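Local coordinates for thiamine pyrophosphokinase (Bacillus subtilis, PDB 3LM8), which catalyses the ATP-dependent pyrophosphorylation of thiamine to thiamine diphosphate, releasing AMP, and serves in thiamine salvage, at residues 2-16 with 89-103. The protein carries 1 engineered substitution. Residues are numbered along the deposited sequence; the frame is centred on the assembly and turned at random.
Sequences KTINIVAGGPKNLIP and ALEKQPDIIQIFGIT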
ATOM      1  N   LYS A   2      -0.296  13.720   9.668  1.00 37.37           N
ATOM      2  CA  LYS A   2      -0.765  12.505  10.378  1.00 38.90           C
ATOM      3  C   LYS A   2      -0.760  11.308   9.427  1.00 32.91           C
ATOM      4  O   LYS A   2      -0.639  11.465   8.202  1.00 23.20           O
ATOM      5  CB  LYS A   2      -2.173  12.740  10.929  1.00 55.43           C
ATOM      6  CG  LYS A   2      -2.279  13.969  11.828  1.00 63.80           C
ATOM      7  CD  LYS A   2      -3.728  14.278  12.165  1.00 73.64           C
ATOM      8  CE  LYS A   2      -3.874  15.598  12.918  1.00 69.54           C
ATOM      9  NZ  LYS A   2      -5.314  15.947  13.131  1.00 55.65           N
ATOM     10  N   THR A   3      -0.881  10.112   9.993  1.00 28.69           N
ATOM     11  CA  THR A   3      -0.878   8.891   9.197  1.00 24.79           C
ATOM     12  C   THR A   3      -2.122   8.039   9.379  1.00 19.42           C
ATOM     13  O   THR A   3      -2.676   7.948  10.476  1.00 36.20           O
ATOM     14  CB  THR A   3       0.321   8.003   9.557  1.00 23.02           C
ATOM     15  OG1 THR A   3       1.533   8.679   9.217  1.00 34.03           O
ATOM     16  CG2 THR A   3       0.252   6.672   8.805  1.00 18.45           C
ATOM     17  N   ILE A   4      -2.561   7.409   8.301  1.00 19.35           N
ATOM     18  CA  ILE A   4      -3.705   6.521   8.395  1.00 17.56           C
ATOM     19  C   ILE A   4      -3.281   5.147   7.881  1.00 19.34           C
ATOM     20  O   ILE A   4      -2.697   5.043   6.801  1.00 19.47           O
ATOM     21  CB  ILE A   4      -4.895   7.048   7.590  1.00 20.38           C
ATOM     22  CG1 ILE A   4      -5.326   8.391   8.162  1.00 27.91           C
ATOM     23  CG2 ILE A   4      -6.079   6.066   7.681  1.00 12.93           C
ATOM     24  CD1 ILE A   4      -6.523   8.979   7.470  1.00 31.86           C
ATOM     25  N   ASN A   5      -3.526   4.108   8.681  1.00 15.93           N
ATOM     26  CA  ASN A   5      -3.186   2.742   8.287  1.00 19.72           C
ATOM     27  C   ASN A   5      -4.452   1.917   8.172  1.00 28.19           C
ATOM     28  O   ASN A   5      -5.252   1.841   9.115  1.00 13.08           O
ATOM     29  CB  ASN A   5      -2.279   2.055   9.305  1.00 16.05           C
ATOM     30  CG  ASN A   5      -0.924   2.678   9.392  1.00 16.42           C
ATOM     31  OD1 ASN A   5      -0.573   3.560   8.604  1.00 14.16           O
ATOM     32  ND2 ASN A   5      -0.142   2.225  10.359  1.00 11.12           N
ATOM     33  N   ILE A   6      -4.608   1.285   7.012  1.00 27.44           N
ATOM     34  CA  ILE A   6      -5.762   0.457   6.713  1.00 18.16           C
ATOM     35  C   ILE A   6      -5.311  -0.988   6.583  1.00 24.34           C
ATOM     36  O   ILE A   6      -4.343  -1.286   5.869  1.00 24.51           O
ATOM     37  CB  ILE A   6      -6.380   0.859   5.375  1.00 15.62           C
ATOM     38  CG1 ILE A   6      -6.595   2.374   5.325  1.00 16.67           C
ATOM     39  CG2 ILE A   6      -7.654   0.094   5.157  1.00 11.61           C
ATOM     40  CD1 ILE A   6      -7.087   2.893   3.973  1.00 14.98           C
ATOM     41  N   VAL A   7      -6.008  -1.889   7.263  1.00 19.51           N
ATOM     42  CA  VAL A   7      -5.681  -3.310   7.186  1.00 16.20           C
ATOM     43  C   VAL A   7      -6.844  -4.038   6.513  1.00 23.57           C
ATOM     44  O   VAL A   7      -7.900  -4.234   7.114  1.00 25.97           O
ATOM     45  CB  VAL A   7      -5.424  -3.893   8.594  1.00 11.78           C
ATOM     46  CG1 VAL A   7      -5.162  -5.403   8.521  1.00  4.97           C
ATOM     47  CG2 VAL A   7      -4.238  -3.185   9.213  1.00 31.11           C
ATOM     48  N   ALA A   8      -6.645  -4.407   5.248  1.00 21.72           N
ATOM     49  CA  ALA A   8      -7.661  -5.113   4.475  1.00 19.73           C
ATOM     50  C   ALA A   8      -7.709  -6.551   4.963  1.00 21.23           C
ATOM     51  O   ALA A   8      -6.855  -6.960   5.742  1.00 21.27           O
ATOM     52  CB  ALA A   8      -7.323  -5.067   2.991  1.00 10.95           C
ATOM     53  N   GLY A   9      -8.676  -7.324   4.480  1.00 25.47           N
ATOM     54  CA  GLY A   9      -8.828  -8.693   4.945  1.00 31.77           C
ATOM     55  C   GLY A   9      -8.112  -9.819   4.230  1.00 33.15           C
ATOM     56  O   GLY A   9      -8.704 -10.881   4.016  1.00 29.00           O
ATOM     57  N   GLY A  10      -6.849  -9.604   3.871  1.00 35.59           N
ATOM     58  CA  GLY A  10      -6.085 -10.642   3.201  1.00 36.87           C
ATOM     59  C   GLY A  10      -5.548 -11.606   4.239  1.00 37.92           C
ATOM     60  O   GLY A  10      -5.739 -11.373   5.430  1.00 32.91           O
ATOM     61  N   PRO A  11      -4.895 -12.707   3.837  1.00 40.28           N
ATOM     62  CA  PRO A  11      -4.360 -13.652   4.826  1.00 28.63           C
ATOM     63  C   PRO A  11      -3.311 -13.008   5.741  1.00 28.60           C
ATOM     64  O   PRO A  11      -2.434 -12.289   5.287  1.00 21.59           O
ATOM     65  CB  PRO A  11      -3.795 -14.774   3.959  1.00 22.66           C
ATOM     66  CG  PRO A  11      -3.524 -14.098   2.622  1.00 29.66           C
ATOM     67  CD  PRO A  11      -4.719 -13.215   2.466  1.00 30.14           C
ATOM     68  N   LYS A  12      -3.420 -13.271   7.039  1.00 27.91           N
ATOM     69  CA  LYS A  12      -2.521 -12.708   8.044  1.00 31.26           C
ATOM     70  C   LYS A  12      -1.033 -13.001   7.881  1.00 36.00           C
ATOM     71  O   LYS A  12      -0.196 -12.205   8.299  1.00 26.47           O
ATOM     72  CB  LYS A  12      -2.935 -13.191   9.430  1.00 31.28           C
ATOM     73  CG  LYS A  12      -4.367 -12.927   9.802  1.00 29.50           C
ATOM     74  CD  LYS A  12      -4.681 -13.499  11.186  1.00 42.39           C
ATOM     75  CE  LYS A  12      -3.835 -12.853  12.276  1.00 51.25           C
ATOM     76  NZ  LYS A  12      -4.247 -13.306  13.629  1.00 46.66           N
ATOM     77  N   ASN A  13      -0.703 -14.151   7.306  1.00 44.62           N
ATOM     78  CA  ASN A  13       0.698 -14.541   7.144  1.00 41.33           C
ATOM     79  C   ASN A  13       1.492 -13.685   6.162  1.00 38.34           C
ATOM     80  O   ASN A  13       2.719 -13.655   6.211  1.00 47.65           O
ATOM     81  CB  ASN A  13       0.778 -16.022   6.750  1.00 34.13           C
ATOM     82  CG  ASN A  13      -0.118 -16.359   5.583  1.00 33.85           C
ATOM     83  OD1 ASN A  13       0.350 -16.542   4.456  1.00 31.01           O
ATOM     84  ND2 ASN A  13      -1.423 -16.427   5.842  1.00 33.39           N
ATOM     85  N   LEU A  14       0.798 -12.991   5.270  1.00 23.65           N
ATOM     86  CA  LEU A  14       1.479 -12.140   4.306  1.00 25.07           C
ATOM     87  C   LEU A  14       1.622 -10.723   4.847  1.00 28.91           C
ATOM     88  O   LEU A  14       2.235  -9.867   4.209  1.00 30.90           O
ATOM     89  CB  LEU A  14       0.723 -12.105   2.972  1.00 30.45           C
ATOM     90  CG  LEU A  14       0.764 -13.326   2.040  1.00 37.48           C
ATOM     91  CD1 LEU A  14       2.197 -13.791   1.890  1.00 41.58           C
ATOM     92  CD2 LEU A  14      -0.084 -14.449   2.590  1.00 45.61           C
ATOM     93  N   ILE A  15       1.064 -10.495   6.036  1.00 32.33           N
ATOM     94  CA  ILE A  15       1.089  -9.186   6.687  1.00 27.39           C
ATOM     95  C   ILE A  15       2.201  -9.058   7.734  1.00 24.64           C
ATOM     96  O   ILE A  15       2.436  -9.975   8.525  1.00 26.01           O
ATOM     97  CB  ILE A  15      -0.273  -8.903   7.348  1.00 17.42           C
ATOM     98  CG1 ILE A  15      -1.382  -9.060   6.313  1.00 16.04           C
ATOM     99  CG2 ILE A  15      -0.306  -7.498   7.926  1.00 19.10           C
ATOM    100  CD1 ILE A  15      -2.744  -8.807   6.864  1.00 11.21           C
ATOM    101  N   PRO A  16       2.895  -7.904   7.753  1.00 20.07           N
ATOM    102  CA  PRO A  16       3.994  -7.606   8.679  1.00 19.88           C
ATOM    103  C   PRO A  16       3.507  -7.356  10.086  1.00 22.18           C
ATOM    104  O   PRO A  16       2.309  -7.373  10.362  1.00 30.34           O
ATOM    105  CB  PRO A  16       4.606  -6.319   8.112  1.00  4.87           C
ATOM    106  CG  PRO A  16       4.055  -6.216   6.727  1.00 35.75           C
ATOM    107  CD  PRO A  16       2.674  -6.766   6.848  1.00 24.18           C
ATOM    108  N   ALA A  89     -10.345   7.834   4.110  1.00 44.62           N
ATOM    109  CA  ALA A  89      -8.995   8.238   4.486  1.00 31.36           C
ATOM    110  C   ALA A  89      -8.448   9.403   3.643  1.00 32.43           C
ATOM    111  O   ALA A  89      -7.830  10.323   4.188  1.00 30.84           O
ATOM    112  CB  ALA A  89      -8.064   7.042   4.408  1.00 21.54           C
ATOM    113  N   LEU A  90      -8.669   9.366   2.327  1.00 32.72           N
ATOM    114  CA  LEU A  90      -8.202  10.452   1.465  1.00 35.76           C
ATOM    115  C   LEU A  90      -8.894  11.737   1.897  1.00 32.78           C
ATOM    116  O   LEU A  90      -8.297  12.811   1.915  1.00 31.92           O
ATOM    117  CB  LEU A  90      -8.505  10.162  -0.013  1.00 31.07           C
ATOM    118  CG  LEU A  90      -7.642   9.074  -0.671  1.00 31.78           C
ATOM    119  CD1 LEU A  90      -8.081   8.843  -2.096  1.00 31.97           C
ATOM    120  CD2 LEU A  90      -6.189   9.484  -0.635  1.00 38.03           C
ATOM    121  N   GLU A  91     -10.157  11.625   2.272  1.00 33.17           N
ATOM    122  CA  GLU A  91     -10.890  12.796   2.714  1.00 40.62           C
ATOM    123  C   GLU A  91     -10.172  13.411   3.925  1.00 35.19           C
ATOM    124  O   GLU A  91      -9.865  14.607   3.934  1.00 31.61           O
ATOM    125  CB  GLU A  91     -12.326  12.402   3.055  1.00 42.41           C
ATOM    126  CG  GLU A  91     -13.258  13.551   3.361  1.00 45.21           C
ATOM    127  CD  GLU A  91     -13.207  13.980   4.813  1.00 48.63           C
ATOM    128  OE1 GLU A  91     -13.252  13.089   5.688  1.00 53.07           O
ATOM    129  OE2 GLU A  91     -13.139  15.202   5.079  1.00 40.85           O
ATOM    130  N   LYS A  92      -9.875  12.594   4.934  1.00 33.86           N
ATOM    131  CA  LYS A  92      -9.187  13.094   6.127  1.00 31.55           C
ATOM    132  C   LYS A  92      -7.914  13.854   5.765  1.00 30.28           C
ATOM    133  O   LYS A  92      -7.431  14.670   6.542  1.00 26.25           O
ATOM    134  CB  LYS A  92      -8.822  11.943   7.071  1.00 36.67           C
ATOM    135  CG  LYS A  92     -10.009  11.164   7.614  1.00 46.77           C
ATOM    136  CD  LYS A  92     -10.885  12.013   8.522  1.00 51.17           C
ATOM    137  CE  LYS A  92     -12.180  11.275   8.865  1.00 70.71           C
ATOM    138  NZ  LYS A  92     -12.945  10.868   7.642  1.00 75.98           N
ATOM    139  N   GLN A  93      -7.374  13.584   4.585  1.00 41.43           N
ATOM    140  CA  GLN A  93      -6.150  14.243   4.132  1.00 42.37           C
ATOM    141  C   GLN A  93      -4.974  14.086   5.082  1.00 47.29           C
ATOM    142  O   GLN A  93      -4.568  15.034   5.752  1.00 52.43           O
ATOM    143  CB  GLN A  93      -6.396  15.739   3.879  1.00 44.76           C
ATOM    144  CG  GLN A  93      -7.027  16.033   2.532  1.00 49.70           C
ATOM    145  CD  GLN A  93      -7.231  17.512   2.295  1.00 57.92           C
ATOM    146  OE1 GLN A  93      -7.988  18.168   3.011  1.00 50.70           O
ATOM    147  NE2 GLN A  93      -6.554  18.047   1.285  1.00 65.57           N
ATOM    148  N   PRO A  94      -4.428  12.868   5.174  1.00 46.73           N
ATOM    149  CA  PRO A  94      -3.284  12.602   6.046  1.00 41.61           C
ATOM    150  C   PRO A  94      -2.086  12.681   5.108  1.00 42.18           C
ATOM    151  O   PRO A  94      -2.256  12.589   3.892  1.00 59.64           O
ATOM    152  CB  PRO A  94      -3.553  11.184   6.520  1.00 33.67           C
ATOM    153  CG  PRO A  94      -4.054  10.551   5.262  1.00 35.67           C
ATOM    154  CD  PRO A  94      -5.000  11.605   4.674  1.00 37.83           C
ATOM    155  N   ASP A  95      -0.885  12.847   5.644  1.00 29.13           N
ATOM    156  CA  ASP A  95       0.290  12.934   4.787  1.00 31.67           C
ATOM    157  C   ASP A  95       0.596  11.584   4.152  1.00 28.72           C
ATOM    158  O   ASP A  95       1.177  11.502   3.069  1.00 38.08           O
ATOM    159  CB  ASP A  95       1.507  13.386   5.596  1.00 37.30           C
ATOM    160  CG  ASP A  95       1.210  14.578   6.483  1.00 47.64           C
ATOM    161  OD1 ASP A  95       0.826  15.645   5.951  1.00 44.50           O
ATOM    162  OD2 ASP A  95       1.366  14.439   7.717  1.00 55.58           O
ATOM    163  N   ILE A  96       0.185  10.521   4.832  1.00 22.44           N
ATOM    164  CA  ILE A  96       0.471   9.180   4.360  1.00 31.39           C
ATOM    165  C   ILE A  96      -0.612   8.162   4.672  1.00 31.93           C
ATOM    166  O   ILE A  96      -1.151   8.132   5.771  1.00 35.30           O
ATOM    167  CB  ILE A  96       1.777   8.654   4.998  1.00 32.28           C
ATOM    168  CG1 ILE A  96       2.888   9.694   4.841  1.00 45.59           C
ATOM    169  CG2 ILE A  96       2.189   7.358   4.343  1.00 25.52           C
ATOM    170  CD1 ILE A  96       4.150   9.387   5.619  1.00 50.37           C
ATOM    171  N   ILE A  97      -0.927   7.332   3.688  1.00 24.77           N
ATOM    172  CA  ILE A  97      -1.877   6.262   3.899  1.00 26.88           C
ATOM    173  C   ILE A  97      -1.046   5.009   3.672  1.00 24.73           C
ATOM    174  O   ILE A  97      -0.273   4.946   2.717  1.00 22.99           O
ATOM    175  CB  ILE A  97      -3.043   6.279   2.882  1.00 17.49           C
ATOM    176  CG1 ILE A  97      -3.939   7.495   3.127  1.00 13.90           C
ATOM    177  CG2 ILE A  97      -3.871   5.019   3.041  1.00 15.43           C
ATOM    178  CD1 ILE A  97      -5.006   7.681   2.090  1.00 17.91           C
ATOM    179  N   GLN A  98      -1.176   4.036   4.566  1.00  8.72           N
ATOM    180  CA  GLN A  98      -0.456   2.778   4.436  1.00 19.00           C
ATOM    181  C   GLN A  98      -1.462   1.649   4.564  1.00 23.68           C
ATOM    182  O   GLN A  98      -2.215   1.580   5.534  1.00 20.16           O
ATOM    183  CB  GLN A  98       0.643   2.675   5.497  1.00 13.40           C
ATOM    184  CG  GLN A  98       1.865   3.527   5.153  1.00 21.48           C
ATOM    185  CD  GLN A  98       2.925   3.529   6.244  1.00 22.71           C
ATOM    186  OE1 GLN A  98       4.133   3.459   5.958  1.00 27.84           O
ATOM    187  NE2 GLN A  98       2.483   3.625   7.503  1.00 14.71           N
ATOM    188  N   ILE A  99      -1.477   0.768   3.569  1.00 21.14           N
ATOM    189  CA  ILE A  99      -2.427  -0.336   3.543  1.00 22.89           C
ATOM    190  C   ILE A  99      -1.772  -1.702   3.652  1.00 20.30           C
ATOM    191  O   ILE A  99      -0.773  -1.985   2.981  1.00 24.15           O
ATOM    192  CB  ILE A  99      -3.265  -0.306   2.249  1.00 18.81           C
ATOM    193  CG1 ILE A  99      -3.804   1.114   2.005  1.00 16.56           C
ATOM    194  CG2 ILE A  99      -4.405  -1.304   2.362  1.00  9.75           C
ATOM    195  CD1 ILE A  99      -4.484   1.327   0.664  1.00 10.80           C
ATOM    196  N   PHE A 100      -2.364  -2.554   4.485  1.00 13.36           N
ATOM    197  CA  PHE A 100      -1.859  -3.907   4.707  1.00  7.87           C
ATOM    198  C   PHE A 100      -2.941  -4.932   4.361  1.00 18.71           C
ATOM    199  O   PHE A 100      -4.106  -4.564   4.159  1.00 23.83           O
ATOM    200  CB  PHE A 100      -1.442  -4.060   6.173  1.00  8.31           C
ATOM    201  CG  PHE A 100      -0.523  -2.980   6.647  1.00 20.07           C
ATOM    202  CD1 PHE A 100       0.849  -3.198   6.719  1.00 26.06           C
ATOM    203  CD2 PHE A 100      -1.029  -1.726   7.003  1.00 14.64           C
ATOM    204  CE1 PHE A 100       1.715  -2.182   7.142  1.00 26.43           C
ATOM    205  CE2 PHE A 100      -0.178  -0.703   7.427  1.00 21.21           C
ATOM    206  CZ  PHE A 100       1.201  -0.934   7.497  1.00 18.61           C
ATOM    207  N   GLY A 101      -2.557  -6.210   4.316  1.00 20.61           N
ATOM    208  CA  GLY A 101      -3.514  -7.262   3.999  1.00 31.33           C
ATOM    209  C   GLY A 101      -3.967  -7.009   2.584  1.00 37.40           C
ATOM    210  O   GLY A 101      -5.141  -7.156   2.232  1.00 37.80           O
ATOM    211  N   ILE A 102      -2.991  -6.634   1.773  1.00 21.46           N
ATOM    212  CA  ILE A 102      -3.208  -6.283   0.394  1.00 20.91           C
ATOM    213  C   ILE A 102      -2.844  -7.381  -0.604  1.00 21.67           C
ATOM    214  O   ILE A 102      -3.093  -7.264  -1.813  1.00 15.48           O
ATOM    215  CB  ILE A 102      -2.436  -4.983   0.118  1.00 21.62           C
ATOM    216  CG1 ILE A 102      -3.431  -3.826   0.064  1.00 27.15           C
ATOM    217  CG2 ILE A 102      -1.565  -5.109  -1.128  1.00 18.72           C
ATOM    218  CD1 ILE A 102      -2.781  -2.487  -0.190  1.00 35.09           C
ATOM    219  N   THR A 103      -2.253  -8.454  -0.097  1.00 26.02           N
ATOM    220  CA  THR A 103      -1.879  -9.572  -0.949  1.00 16.04           C
ATOM    221  C   THR A 103      -2.563 -10.815  -0.415  1.00 17.01           C
ATOM    222  O   THR A 103      -2.958 -10.859   0.742  1.00 17.37           O
ATOM    223  CB  THR A 103      -0.367  -9.768  -0.965  1.00 25.15           C
ATOM    224  OG1 THR A 103       0.122  -9.784   0.377  1.00 31.20           O
ATOM    225  CG2 THR A 103       0.298  -8.630  -1.721  1.00 24.55           C
TER
HETATM  226  O   HOH W   1      -2.733 -10.535   3.334  1.00 21.90           O
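Ile-4 and Ile-6 pair with Ile-97 and Ile-99 as strands 3-7 and 96-100, adjacent central strands of the alpha/beta catalytic domain, run parallel. Ile-4 and Ile-6 each use both N-H and C=O; on the partner strand the bonds fall on Ile-96, Gln-98 and Phe-100. Ile-4 N donates to Ile-96 O (3.0 Å) and Ile-4 O accepts from Gln-98 N. Ile-6 does the same with Gln-98 O and Phe-100 N, and Ala-8 N closes the ladder on Phe-100 O.

The tight part is the face carrying Ile-4 and Ile-6, under the end of helix 81-92, which leads through a short loop into strand 96-100. With CG1 beside the backbone N (chi1 -62°) and the chain extended beyond it, Ile-4 sets CD1 3.7 Å from Pro-94 CG, close to Ala-89 CB and Lys-92 CB. Ile-6 CD1 meets Ile-97 CG2 at 4.0 Å.

On the other face, the amides of Asn-5 and Gln-98 lie alongside each other, planes 50° apart. Gln-98 NE2 gives a nearly straight bond to Asn-5 OD1 (3.2 Å, 165°), while Gln-98 OE1 binds Arg-128. Asn-5 CB touches the edge of the Phe-100 ring. Replacing Asn-5 by alanine would probably leave Gln-98 NE2 without this acceptor, its amide held mainly through OE1.

Exposed Asp-95 marks a looser end. Its OD2 takes the backbone N of Lys-2 (2.7 Å) from above the carboxylate plane, and Asp-95 N donates to Lys-2 O, a double link. At the far end Ile-15 CD1 still packs on Gly-101 CA (3.3 Å), but at the edge a water bridges Pro-11 O and Thr-103 O. The chemistry implies a regular ladder between an apolar face and a mixed one, with a carboxylate at one end and a bridging water at the other.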